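Local coordinates for protein glutathione S-transferase (Ceriporiopsis subvermispora, PDB 6J3F) that binds glutathione and, as a glutathione S-transferase with an etherase-like N-terminal domain, probably catalyses its conjugation to electrophilic substrates, at residues F7-G12 with K26-L31; K18-N23 with V215-R220; V43-I48 with A137-R142; D195-L200 with A241-L246. One frame throughout, in Å; residues are numbered along the deposited sequence.

Contact 1: F7-G12 with K26-L31; sequences FYDIPG and KTRYTL. With GSH (glutathione), chain C.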
# COMPACT_ATOMS: atom_id res chain seq x y z
N PHE A 7 -5.96 -27.50 -8.22
CA PHE A 7 -5.12 -26.43 -7.74
C PHE A 7 -3.69 -26.71 -8.20
O PHE A 7 -3.11 -27.73 -7.82
CB PHE A 7 -5.23 -26.35 -6.21
CG PHE A 7 -4.21 -25.48 -5.56
CD1 PHE A 7 -4.07 -24.15 -5.94
CD2 PHE A 7 -3.42 -25.97 -4.53
CE1 PHE A 7 -3.15 -23.33 -5.32
CE2 PHE A 7 -2.49 -25.16 -3.91
CZ PHE A 7 -2.35 -23.84 -4.30
N TYR A 8 -3.15 -25.81 -9.01
CA TYR A 8 -1.84 -26.00 -9.63
C TYR A 8 -0.77 -25.34 -8.77
O TYR A 8 -0.85 -24.13 -8.50
CB TYR A 8 -1.85 -25.43 -11.05
CG TYR A 8 -2.84 -26.16 -11.95
CD1 TYR A 8 -4.21 -25.98 -11.80
CD2 TYR A 8 -2.40 -27.04 -12.93
CE1 TYR A 8 -5.12 -26.67 -12.61
CE2 TYR A 8 -3.29 -27.70 -13.75
CZ TYR A 8 -4.65 -27.54 -13.58
OH TYR A 8 -5.52 -28.23 -14.40
N ASP A 9 0.22 -26.13 -8.34
CA ASP A 9 1.25 -25.72 -7.39
C ASP A 9 2.61 -26.11 -7.96
O ASP A 9 2.70 -26.87 -8.93
CB ASP A 9 1.02 -26.39 -6.01
CG ASP A 9 1.59 -25.58 -4.81
OD1 ASP A 9 2.52 -24.77 -4.99
OD2 ASP A 9 1.13 -25.78 -3.67
N ILE A 10 3.67 -25.59 -7.35
CA ILE A 10 5.05 -25.88 -7.71
C ILE A 10 5.67 -26.72 -6.59
O ILE A 10 5.75 -26.26 -5.44
CB ILE A 10 5.86 -24.59 -7.92
CG1 ILE A 10 5.13 -23.63 -8.84
CG2 ILE A 10 7.24 -24.92 -8.44
CD1 ILE A 10 5.86 -22.33 -9.09
N PRO A 11 6.15 -27.92 -6.87
CA PRO A 11 6.76 -28.74 -5.83
C PRO A 11 8.18 -28.30 -5.50
O PRO A 11 8.92 -27.82 -6.36
CB PRO A 11 6.77 -30.14 -6.46
CG PRO A 11 7.06 -29.82 -7.90
CD PRO A 11 6.22 -28.58 -8.19
N GLY A 12 8.55 -28.50 -4.23
CA GLY A 12 9.90 -28.27 -3.78
C GLY A 12 10.26 -29.29 -2.71
O GLY A 12 9.45 -30.13 -2.34
N LYS A 26 -0.77 -18.73 -0.44
CA LYS A 26 -1.90 -17.82 -0.24
C LYS A 26 -3.20 -18.48 -0.66
O LYS A 26 -4.19 -18.45 0.09
CB LYS A 26 -1.68 -16.51 -1.00
CG LYS A 26 -0.67 -15.59 -0.36
CD LYS A 26 -0.56 -14.29 -1.12
CE LYS A 26 0.13 -14.49 -2.45
NZ LYS A 26 0.00 -13.33 -3.36
N THR A 27 -3.20 -19.13 -1.83
CA THR A 27 -4.38 -19.86 -2.30
C THR A 27 -4.57 -21.18 -1.55
O THR A 27 -5.71 -21.60 -1.34
CB THR A 27 -4.30 -20.12 -3.81
OG1 THR A 27 -4.19 -18.88 -4.51
CG2 THR A 27 -5.55 -20.84 -4.33
N ARG A 28 -3.49 -21.85 -1.14
CA ARG A 28 -3.67 -23.08 -0.37
C ARG A 28 -4.27 -22.79 1.00
O ARG A 28 -5.18 -23.49 1.45
CB ARG A 28 -2.36 -23.84 -0.22
CG ARG A 28 -2.53 -25.07 0.62
CD ARG A 28 -1.26 -25.89 0.74
NE ARG A 28 -0.80 -26.41 -0.54
CZ ARG A 28 -1.35 -27.43 -1.20
NH1 ARG A 28 -2.44 -28.04 -0.73
NH2 ARG A 28 -0.82 -27.83 -2.34
N TYR A 29 -3.78 -21.74 1.68
CA TYR A 29 -4.48 -21.27 2.88
C TYR A 29 -5.93 -20.91 2.55
O TYR A 29 -6.84 -21.18 3.34
CB TYR A 29 -3.78 -20.06 3.49
CG TYR A 29 -2.65 -20.33 4.44
CD1 TYR A 29 -2.82 -21.11 5.58
CD2 TYR A 29 -1.39 -19.76 4.23
CE1 TYR A 29 -1.76 -21.33 6.48
CE2 TYR A 29 -0.33 -19.97 5.12
CZ TYR A 29 -0.53 -20.76 6.24
OH TYR A 29 0.53 -20.96 7.10
N THR A 30 -6.15 -20.26 1.40
CA THR A 30 -7.49 -19.76 1.09
C THR A 30 -8.47 -20.91 0.91
O THR A 30 -9.58 -20.89 1.46
CB THR A 30 -7.45 -18.89 -0.16
OG1 THR A 30 -6.55 -17.79 0.03
CG2 THR A 30 -8.86 -18.37 -0.49
N LEU A 31 -8.05 -21.94 0.17
CA LEU A 31 -8.89 -23.12 -0.02
C LEU A 31 -9.16 -23.82 1.30
O LEU A 31 -10.31 -24.19 1.60
CB LEU A 31 -8.22 -24.07 -1.01
CG LEU A 31 -8.25 -23.56 -2.44
CD1 LEU A 31 -7.21 -24.27 -3.28
CD2 LEU A 31 -9.63 -23.79 -3.03
N1 GSH C . 0.48 -12.03 -8.58
CA1 GSH C . 0.63 -13.47 -8.62
C1 GSH C . -0.22 -14.11 -7.54
O11 GSH C . -0.78 -15.21 -7.78
O12 GSH C . -0.35 -13.52 -6.45
CB1 GSH C . 2.11 -13.84 -8.49
CG1 GSH C . 2.29 -15.33 -8.69
CD1 GSH C . 3.74 -15.73 -8.89
OE1 GSH C . 4.59 -14.90 -9.15
N2 GSH C . 3.98 -17.03 -8.78
CA2 GSH C . 5.28 -17.62 -9.04
C2 GSH C . 5.40 -18.17 -10.44
O2 GSH C . 4.61 -19.01 -10.84
CB2 GSH C . 5.56 -18.73 -8.03
SG2 GSH C . 5.87 -18.07 -6.37
N3 GSH C . 6.40 -17.72 -11.20
CA3 GSH C . 6.63 -18.22 -12.55
C3 GSH C . 7.99 -17.87 -13.11
O31 GSH C . 8.81 -17.22 -12.41
O32 GSH C . 8.26 -18.25 -14.28
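F7 sends CG trans to its backbone N (chi1 169°), which lays its ring against helix 26-31, while R28 leaves the helix extended and then kinks at chi3 (-63°) to carry its guanidinium toward F7 and D9. The two flat groups stand steeply, their planes 76° apart: F7 CE2 meets one face of the guanidinium, 3.5 Å from R28 NH2, and the ring receives that group at its edge. Over one face of the phenyl ring, displaced toward the rim, lies L31 CD1, a CH-pi contact 4.0 Å from F7 CG. T27 CG2 approaches obliquely, 3.6 Å from F7 CE1. Farther along the strand, R28 NH2 donates to the anti lone pair of D9 OD2 (3.1 Å) in a buried salt bridge; the same nitrogen also bonds T40. D9 OD1 accepts from I10 N (2.8 Å) and pairs with T24, so both carboxylate oxygens are held. Replacing F7 by an alanine is likely to open a gap between strand and helix, leaving L31 CD1 and T27 CG2 without their ring and the guanidinium without support on that face. At the N-terminal end of 26-31, K26 NZ donates to glutathione O12 (3.1 Å). Strand 5-9, helix 22-34 and strand 38-42 form the opening beta-alpha-beta unit of the thioredoxin-like domain that binds glutathione.

Contact 2: K18-N23 with V215-R220; sequences KAWSPN and VIWVKR. With GSH (glutathione), chain C; EDO (1,2-ethanediol), chain H.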
# COMPACT_ATOMS: atom_id res chain seq x y z
N LYS A 18 5.94 -31.00 0.06
CA LYS A 18 6.36 -30.42 -1.20
C LYS A 18 5.88 -28.97 -1.37
O LYS A 18 6.31 -28.31 -2.32
CB LYS A 18 5.92 -31.25 -2.43
CG LYS A 18 6.47 -32.67 -2.45
CD LYS A 18 5.59 -33.61 -3.26
CE LYS A 18 5.78 -33.41 -4.76
NZ LYS A 18 5.89 -34.71 -5.50
N ALA A 19 5.03 -28.45 -0.49
CA ALA A 19 4.50 -27.10 -0.65
C ALA A 19 5.45 -26.08 -0.03
O ALA A 19 5.80 -26.17 1.15
CB ALA A 19 3.11 -26.98 -0.01
N TRP A 20 5.85 -25.10 -0.84
CA TRP A 20 6.75 -24.04 -0.38
C TRP A 20 6.39 -22.66 -0.90
O TRP A 20 6.82 -21.67 -0.29
CB TRP A 20 8.17 -24.36 -0.81
CG TRP A 20 8.25 -24.35 -2.29
CD1 TRP A 20 7.97 -25.40 -3.12
CD2 TRP A 20 8.58 -23.24 -3.13
NE1 TRP A 20 8.13 -25.01 -4.43
CE2 TRP A 20 8.51 -23.69 -4.46
CE3 TRP A 20 8.94 -21.91 -2.88
CZ2 TRP A 20 8.77 -22.85 -5.55
CZ3 TRP A 20 9.19 -21.08 -3.95
CH2 TRP A 20 9.12 -21.55 -5.27
N SER A 21 5.67 -22.53 -2.01
CA SER A 21 5.56 -21.25 -2.70
C SER A 21 4.84 -20.22 -1.83
O SER A 21 3.82 -20.53 -1.20
CB SER A 21 4.82 -21.42 -4.02
OG SER A 21 4.65 -20.18 -4.67
N PRO A 22 5.33 -18.97 -1.78
CA PRO A 22 4.57 -17.93 -1.08
C PRO A 22 3.24 -17.62 -1.76
O PRO A 22 2.23 -17.43 -1.07
CB PRO A 22 5.53 -16.73 -1.12
CG PRO A 22 6.35 -16.96 -2.36
CD PRO A 22 6.57 -18.44 -2.38
N ASN A 23 3.22 -17.58 -3.10
CA ASN A 23 2.00 -17.21 -3.81
C ASN A 23 0.99 -18.34 -3.83
O ASN A 23 -0.22 -18.09 -3.73
CB ASN A 23 2.32 -16.74 -5.23
CG ASN A 23 2.93 -15.33 -5.27
OD1 ASN A 23 2.28 -14.35 -4.92
ND2 ASN A 23 4.17 -15.24 -5.72
N VAL A 215 4.97 -15.64 4.97
CA VAL A 215 5.75 -15.96 6.17
C VAL A 215 6.04 -17.45 6.23
O VAL A 215 7.18 -17.85 6.51
CB VAL A 215 5.04 -15.44 7.44
CG1 VAL A 215 5.61 -16.12 8.68
CG2 VAL A 215 5.26 -13.95 7.57
N ILE A 216 5.05 -18.29 5.93
CA ILE A 216 5.30 -19.73 5.96
C ILE A 216 6.31 -20.13 4.89
O ILE A 216 7.03 -21.12 5.04
CB ILE A 216 3.96 -20.49 5.81
CG1 ILE A 216 4.10 -21.88 6.42
CG2 ILE A 216 3.53 -20.57 4.36
CD1 ILE A 216 4.53 -21.85 7.88
N TRP A 217 6.41 -19.35 3.81
CA TRP A 217 7.45 -19.58 2.81
C TRP A 217 8.83 -19.38 3.42
O TRP A 217 9.77 -20.13 3.14
CB TRP A 217 7.26 -18.62 1.63
CG TRP A 217 8.35 -18.59 0.58
CD1 TRP A 217 8.89 -19.67 -0.07
CD2 TRP A 217 8.95 -17.43 0.00
NE1 TRP A 217 9.80 -19.24 -1.00
CE2 TRP A 217 9.86 -17.88 -0.98
CE3 TRP A 217 8.82 -16.05 0.21
CZ2 TRP A 217 10.65 -17.00 -1.73
CZ3 TRP A 217 9.60 -15.18 -0.54
CH2 TRP A 217 10.49 -15.66 -1.50
N VAL A 218 8.95 -18.34 4.25
CA VAL A 218 10.22 -18.09 4.93
C VAL A 218 10.50 -19.21 5.94
O VAL A 218 11.61 -19.74 6.00
CB VAL A 218 10.19 -16.69 5.58
CG1 VAL A 218 11.45 -16.46 6.39
CG2 VAL A 218 10.04 -15.60 4.50
N LYS A 219 9.49 -19.61 6.71
CA LYS A 219 9.72 -20.64 7.72
C LYS A 219 10.11 -21.96 7.07
O LYS A 219 11.09 -22.59 7.48
CB LYS A 219 8.48 -20.81 8.60
CG LYS A 219 8.66 -21.78 9.76
CD LYS A 219 7.36 -21.90 10.57
CE LYS A 219 7.46 -22.90 11.71
NZ LYS A 219 6.18 -23.02 12.46
N ARG A 220 9.40 -22.37 6.02
CA ARG A 220 9.66 -23.68 5.42
C ARG A 220 10.99 -23.72 4.68
O ARG A 220 11.72 -24.73 4.75
CB ARG A 220 8.51 -24.05 4.50
CG ARG A 220 7.27 -24.45 5.27
CD ARG A 220 6.06 -24.52 4.39
NE ARG A 220 4.94 -25.10 5.13
CZ ARG A 220 4.51 -26.35 4.97
NH1 ARG A 220 5.08 -27.14 4.08
NH2 ARG A 220 3.49 -26.79 5.69
N1 GSH C . 0.48 -12.03 -8.58
CA1 GSH C . 0.63 -13.47 -8.62
C1 GSH C . -0.22 -14.11 -7.54
O11 GSH C . -0.78 -15.21 -7.78
O12 GSH C . -0.35 -13.52 -6.45
CB1 GSH C . 2.11 -13.84 -8.49
CG1 GSH C . 2.29 -15.33 -8.69
CD1 GSH C . 3.74 -15.73 -8.89
OE1 GSH C . 4.59 -14.90 -9.15
N2 GSH C . 3.98 -17.03 -8.78
CA2 GSH C . 5.28 -17.62 -9.04
C2 GSH C . 5.40 -18.17 -10.44
O2 GSH C . 4.61 -19.01 -10.84
CB2 GSH C . 5.56 -18.73 -8.03
SG2 GSH C . 5.87 -18.07 -6.37
N3 GSH C . 6.40 -17.72 -11.20
CA3 GSH C . 6.63 -18.22 -12.55
C3 GSH C . 7.99 -17.87 -13.11
O31 GSH C . 8.81 -17.22 -12.41
O32 GSH C . 8.26 -18.25 -14.28
C1 EDO H . 7.51 -11.65 -6.86
O1 EDO H . 7.83 -10.25 -6.94
C2 EDO H . 6.02 -11.87 -6.58
O2 EDO H . 5.73 -13.25 -6.81
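One face of the W217 indole is covered by the pyrrolidine ring of P22: CD sits almost on the normal of the five-membered ring, 3.3 Å from its centroid, in a close CH-pi contact, while P22 CB lies 3.6 Å from W217 CE3. The W20 indole takes S21 CB over the centre of one face and W217 NE1 at its edge, 3.4 Å from W20 CE3. The two tryptophans run side by side in the same direction with planes 43° apart, an oblique pair. W20 reaches this place with CG wedged between its own backbone N and carbonyl carbon (chi1 64°). This is the domain interface of the glutathione S-transferase fold: the loop before helix 22-34 of the thioredoxin-like domain, with the first residue of that helix, packs on helix 206-222 of the helical domain, and M131 and T135 of helix 109-136 also touch W217. A turn beyond W217, R220 stretches from CG to NE and offers NH1 to A19 O, a weak bond of 3.2 Å. Its charge is met by D17 at NH1 and E251 at NH2. Next to P22, the glutathione-binding N23 gives ND2 to a 1,2-ethanediol O2 (2.8 Å), while its OD1 accepts from K26 NZ.

Contact 3: V43-I48 with A137-R142; sequences VEYPDI and AQLNPR. With GSH (glutathione), chain C; EDO (1,2-ethanediol), chain D.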
# COMPACT_ATOMS: atom_id res chain seq x y z
N VAL A 43 3.48 -28.79 -10.80
CA VAL A 43 4.07 -28.34 -12.05
C VAL A 43 5.43 -27.71 -11.75
O VAL A 43 5.53 -26.84 -10.88
CB VAL A 43 3.17 -27.31 -12.76
CG1 VAL A 43 3.72 -26.99 -14.12
CG2 VAL A 43 1.72 -27.78 -12.81
N GLU A 44 6.46 -28.15 -12.47
CA GLU A 44 7.76 -27.50 -12.39
C GLU A 44 7.70 -26.15 -13.10
O GLU A 44 6.88 -25.94 -14.00
CB GLU A 44 8.85 -28.38 -13.03
CG GLU A 44 8.87 -29.83 -12.53
CD GLU A 44 9.54 -29.99 -11.16
OE1 GLU A 44 10.23 -29.06 -10.71
OE2 GLU A 44 9.37 -31.07 -10.54
N TYR A 45 8.56 -25.23 -12.67
CA TYR A 45 8.65 -23.89 -13.24
C TYR A 45 8.65 -23.92 -14.76
O TYR A 45 7.75 -23.31 -15.37
CB TYR A 45 9.89 -23.15 -12.74
CG TYR A 45 9.70 -22.29 -11.50
CD1 TYR A 45 9.80 -22.84 -10.23
CD2 TYR A 45 9.45 -20.93 -11.60
CE1 TYR A 45 9.64 -22.05 -9.09
CE2 TYR A 45 9.29 -20.13 -10.47
CZ TYR A 45 9.38 -20.69 -9.22
OH TYR A 45 9.24 -19.92 -8.09
N PRO A 46 9.58 -24.61 -15.43
CA PRO A 46 9.63 -24.50 -16.89
C PRO A 46 8.36 -24.96 -17.61
O PRO A 46 8.19 -24.65 -18.79
CB PRO A 46 10.83 -25.38 -17.26
CG PRO A 46 10.85 -26.40 -16.17
CD PRO A 46 10.51 -25.65 -14.94
N ASP A 47 7.46 -25.68 -16.92
CA ASP A 47 6.21 -26.16 -17.50
C ASP A 47 5.01 -25.26 -17.19
O ASP A 47 3.91 -25.52 -17.67
CB ASP A 47 5.90 -27.58 -17.01
CG ASP A 47 7.06 -28.54 -17.20
OD1 ASP A 47 7.72 -28.49 -18.27
OD2 ASP A 47 7.29 -29.35 -16.26
N ILE A 48 5.19 -24.22 -16.37
CA ILE A 48 4.05 -23.40 -15.97
C ILE A 48 3.38 -22.78 -17.19
O ILE A 48 2.16 -22.89 -17.37
CB ILE A 48 4.49 -22.31 -14.98
CG1 ILE A 48 4.85 -22.93 -13.62
CG2 ILE A 48 3.40 -21.27 -14.88
CD1 ILE A 48 5.43 -21.92 -12.66
N ALA A 137 17.66 -23.53 -3.89
CA ALA A 137 18.40 -24.68 -3.42
C ALA A 137 17.51 -25.85 -3.02
O ALA A 137 18.05 -26.90 -2.65
CB ALA A 137 19.27 -24.30 -2.23
N GLN A 138 16.18 -25.70 -3.06
CA GLN A 138 15.28 -26.80 -2.73
C GLN A 138 14.34 -27.14 -3.88
O GLN A 138 13.36 -27.87 -3.68
CB GLN A 138 14.50 -26.50 -1.44
CG GLN A 138 13.66 -25.23 -1.42
CD GLN A 138 12.24 -25.43 -1.97
OE1 GLN A 138 11.51 -26.34 -1.56
NE2 GLN A 138 11.85 -24.57 -2.90
N LEU A 139 14.63 -26.66 -5.09
CA LEU A 139 13.85 -26.97 -6.29
C LEU A 139 14.39 -28.21 -6.99
O LEU A 139 15.61 -28.41 -7.07
CB LEU A 139 13.85 -25.80 -7.27
CG LEU A 139 13.04 -24.53 -6.92
CD1 LEU A 139 13.25 -23.46 -7.99
CD2 LEU A 139 11.53 -24.84 -6.72
N ASN A 140 13.48 -29.04 -7.51
CA ASN A 140 13.85 -30.16 -8.37
C ASN A 140 14.65 -29.65 -9.57
O ASN A 140 14.44 -28.52 -10.02
CB ASN A 140 12.60 -30.90 -8.86
CG ASN A 140 11.78 -31.50 -7.73
OD1 ASN A 140 12.32 -31.93 -6.71
ND2 ASN A 140 10.46 -31.53 -7.91
N PRO A 141 15.56 -30.47 -10.12
CA PRO A 141 16.57 -29.93 -11.07
C PRO A 141 15.99 -29.26 -12.31
O PRO A 141 16.54 -28.25 -12.77
CB PRO A 141 17.41 -31.17 -11.42
CG PRO A 141 17.25 -32.09 -10.26
CD PRO A 141 15.83 -31.88 -9.77
N ARG A 142 14.90 -29.79 -12.87
CA ARG A 142 14.26 -29.11 -14.00
C ARG A 142 13.86 -27.68 -13.63
O ARG A 142 14.02 -26.76 -14.44
CB ARG A 142 13.05 -29.92 -14.49
CG ARG A 142 13.45 -31.27 -15.11
CD ARG A 142 12.47 -31.75 -16.18
NE ARG A 142 12.20 -30.74 -17.20
CZ ARG A 142 11.00 -30.20 -17.43
NH1 ARG A 142 9.95 -30.59 -16.71
NH2 ARG A 142 10.85 -29.28 -18.38
N1 GSH C . 0.48 -12.03 -8.58
CA1 GSH C . 0.63 -13.47 -8.62
C1 GSH C . -0.22 -14.11 -7.54
O11 GSH C . -0.78 -15.21 -7.78
O12 GSH C . -0.35 -13.52 -6.45
CB1 GSH C . 2.11 -13.84 -8.49
CG1 GSH C . 2.29 -15.33 -8.69
CD1 GSH C . 3.74 -15.73 -8.89
OE1 GSH C . 4.59 -14.90 -9.15
N2 GSH C . 3.98 -17.03 -8.78
CA2 GSH C . 5.28 -17.62 -9.04
C2 GSH C . 5.40 -18.17 -10.44
O2 GSH C . 4.61 -19.01 -10.84
CB2 GSH C . 5.56 -18.73 -8.03
SG2 GSH C . 5.87 -18.07 -6.37
N3 GSH C . 6.40 -17.72 -11.20
CA3 GSH C . 6.63 -18.22 -12.55
C3 GSH C . 7.99 -17.87 -13.11
O31 GSH C . 8.81 -17.22 -12.41
O32 GSH C . 8.26 -18.25 -14.28
C1 EDO D . 9.21 -16.00 -5.55
O1 EDO D . 9.09 -14.61 -5.27
C2 EDO D . 8.76 -16.22 -6.99
O2 EDO D . 8.60 -17.62 -7.24
O HOH W 1 10.63 -28.03 -8.28
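D47 and R142 meet with their long directions roughly at right angles, yet the carboxylate and guanidinium planes are only 29° apart. A bend at chi3 of R142 brings the guanidinium in end-on: NH1 donates to the syn lone pair of D47 OD2 (3.0 Å) and NH2 to D47 OD1 (3.2 Å). P46 CG lies over one face of the guanidinium, 3.6 Å from R142 NH2. Were D47 an alanine, R142 would probably be left without its charge partner, free to swing away from the proline into solvent. E44 and N140 also cross nearly perpendicularly, carboxylate and amide turned 53° apart, and N140 ND2 gives a fairly straight bond (161°) to the syn lone pair of E44 OE2 at 2.9 Å. The other oxygen, OE1, accepts from S143 OG and from a water that takes the N-H of N140. Deeper in, L139 CD1 approaches the Y45 ring obliquely, 4.0 Å from CE1. At that ring's edge, near its plane, lies glutathione O31, 3.5 Å from Y45 CE2. The loop after strand 38-42 and the start of helix 141-154 thus join the two glutathione S-transferase domains beside the glycyl carboxylate of glutathione.

Contact 4: D195-L200 with A241-L246; sequences DKLLFL and AKQLAL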
# COMPACT_ATOMS: atom_id res chain seq x y z
N ASP A 195 -4.03 -3.10 19.08
CA ASP A 195 -2.98 -3.89 18.43
C ASP A 195 -3.51 -5.25 17.95
O ASP A 195 -3.49 -6.23 18.70
CB ASP A 195 -1.81 -4.08 19.39
CG ASP A 195 -0.61 -4.76 18.74
OD1 ASP A 195 -0.23 -4.36 17.61
OD2 ASP A 195 -0.06 -5.69 19.35
N LYS A 196 -3.92 -5.33 16.68
CA LYS A 196 -4.61 -6.50 16.16
C LYS A 196 -3.65 -7.51 15.55
O LYS A 196 -2.53 -7.20 15.14
CB LYS A 196 -5.63 -6.10 15.10
CG LYS A 196 -6.44 -4.89 15.45
CD LYS A 196 -7.15 -4.38 14.22
CE LYS A 196 -7.33 -2.88 14.34
NZ LYS A 196 -6.01 -2.20 14.44
N LEU A 197 -4.11 -8.76 15.51
CA LEU A 197 -3.46 -9.79 14.72
C LEU A 197 -4.09 -9.95 13.35
O LEU A 197 -3.43 -10.45 12.43
CB LEU A 197 -3.51 -11.15 15.44
CG LEU A 197 -2.56 -11.45 16.60
CD1 LEU A 197 -2.65 -12.93 16.95
CD2 LEU A 197 -1.14 -11.09 16.26
N LEU A 198 -5.35 -9.56 13.21
CA LEU A 198 -6.11 -9.68 11.98
C LEU A 198 -6.50 -8.30 11.50
O LEU A 198 -6.88 -7.44 12.30
CB LEU A 198 -7.34 -10.54 12.17
CG LEU A 198 -7.12 -11.95 12.72
CD1 LEU A 198 -8.42 -12.77 12.52
CD2 LEU A 198 -5.94 -12.61 12.02
N PHE A 199 -6.43 -8.08 10.19
CA PHE A 199 -6.67 -6.74 9.67
C PHE A 199 -8.07 -6.24 9.98
O PHE A 199 -8.25 -5.06 10.32
CB PHE A 199 -6.37 -6.70 8.17
CG PHE A 199 -4.97 -6.24 7.87
CD1 PHE A 199 -3.91 -7.14 7.94
CD2 PHE A 199 -4.70 -4.92 7.60
CE1 PHE A 199 -2.60 -6.72 7.70
CE2 PHE A 199 -3.39 -4.49 7.37
CZ PHE A 199 -2.34 -5.40 7.42
N LEU A 200 -9.09 -7.10 9.85
CA LEU A 200 -10.46 -6.68 10.14
C LEU A 200 -10.77 -6.60 11.63
O LEU A 200 -11.81 -6.04 11.99
CB LEU A 200 -11.45 -7.63 9.48
CG LEU A 200 -11.38 -7.62 7.98
CD1 LEU A 200 -12.46 -8.52 7.49
CD2 LEU A 200 -11.57 -6.21 7.46
N ALA A 241 4.94 -14.91 14.37
CA ALA A 241 4.79 -16.25 14.93
C ALA A 241 3.35 -16.50 15.37
O ALA A 241 2.76 -17.54 15.07
CB ALA A 241 5.74 -16.42 16.12
N LYS A 242 2.77 -15.53 16.09
CA LYS A 242 1.40 -15.69 16.57
C LYS A 242 0.41 -15.75 15.42
O LYS A 242 -0.59 -16.47 15.51
CB LYS A 242 1.04 -14.56 17.55
CG LYS A 242 1.93 -14.54 18.80
CD LYS A 242 1.33 -13.75 19.95
CE LYS A 242 2.32 -12.79 20.57
NZ LYS A 242 1.57 -11.68 21.21
N GLN A 243 0.68 -15.04 14.32
CA GLN A 243 -0.21 -15.16 13.16
C GLN A 243 -0.12 -16.54 12.52
O GLN A 243 -1.14 -17.10 12.10
CB GLN A 243 0.12 -14.09 12.13
CG GLN A 243 -0.62 -12.82 12.35
CD GLN A 243 -0.64 -11.99 11.10
OE1 GLN A 243 0.09 -11.00 10.99
NE2 GLN A 243 -1.47 -12.41 10.12
N LEU A 244 1.09 -17.10 12.43
CA LEU A 244 1.23 -18.47 11.94
C LEU A 244 0.42 -19.42 12.81
O LEU A 244 -0.37 -20.24 12.29
CB LEU A 244 2.70 -18.89 11.91
CG LEU A 244 3.53 -18.36 10.76
CD1 LEU A 244 4.86 -19.15 10.61
CD2 LEU A 244 2.73 -18.41 9.50
N ALA A 245 0.59 -19.33 14.13
CA ALA A 245 -0.19 -20.16 15.04
C ALA A 245 -1.68 -20.08 14.74
O ALA A 245 -2.37 -21.11 14.70
CB ALA A 245 0.11 -19.74 16.49
N LEU A 246 -2.21 -18.87 14.50
CA LEU A 246 -3.64 -18.71 14.23
C LEU A 246 -4.09 -19.53 13.03
O LEU A 246 -5.25 -19.97 12.96
CB LEU A 246 -3.99 -17.24 13.98
CG LEU A 246 -4.21 -16.34 15.19
CD1 LEU A 246 -4.61 -14.93 14.74
CD2 LEU A 246 -5.26 -16.95 16.09
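L197 packs against the last turn of helix 239-246 within the all-helical C-terminal domain of the glutathione S-transferase fold, where the loop between helices 169-189 and 206-222 lies beside that short helix. Its CB already touches L246 CD1, at 4.0 Å. CG then branches trans to the carbonyl carbon (chi1 -78°) and turns CD1 onto the helix. L197 CD1 settles between two residues one turn apart, 3.6 Å from L246 CD1 and 4.1 Å from K242 CB, whereas L197 CD2 is more loosely placed near Q243, 4.3 Å from its CG. The L197 side chain crosses that of K242 at about a right angle and meets it at CB, the aliphatic root of the lysine. L246 CD1 is the shared methyl of this patch, for L198 CD2 comes to it as well, at 3.8 Å. The leucine packing is apolar, and no hydrogen bond joins 195-200 to 241-246. Polar ties lie around it: K239, at the start of the same helix, forms a salt bridge with D195 and also bonds K196 O, while D208 of helix 206-222 accepts from F199 N. F199 turns to other neighbours, meeting F115 edge-to-face and packing on A110 of the second subunit. On another side of the short helix, L244 rests on V215 and K219. The backbone of L197 makes the remaining touch: its O stands over the flat face of the Q243 amide, 3.5 Å from CD.

Overall arrangement
Contacts 1 and 2 are buried close to the centre of the folded chain and both use helix 22-34; I10 O lies beside W20 NE1, and G12 N probably bonds K18 O. Contact 1 stays inside the thioredoxin-like domain, contacts 2 and 3 join that domain to the helical one, and contact 4 lies wholly in the latter. W20 also links contact 2 to Y45 and L139 of contact 3. Contacts 1, 2 and 3 all border glutathione. Chemistry follows place: a buried salt bridge beside aromatic packing in contact 1, rings in contact 2, charged and water-bridged pairs toward the surface in contact 3, leucine methyls in the partly buried contact 4, about 32 Å from contact 3 between centres.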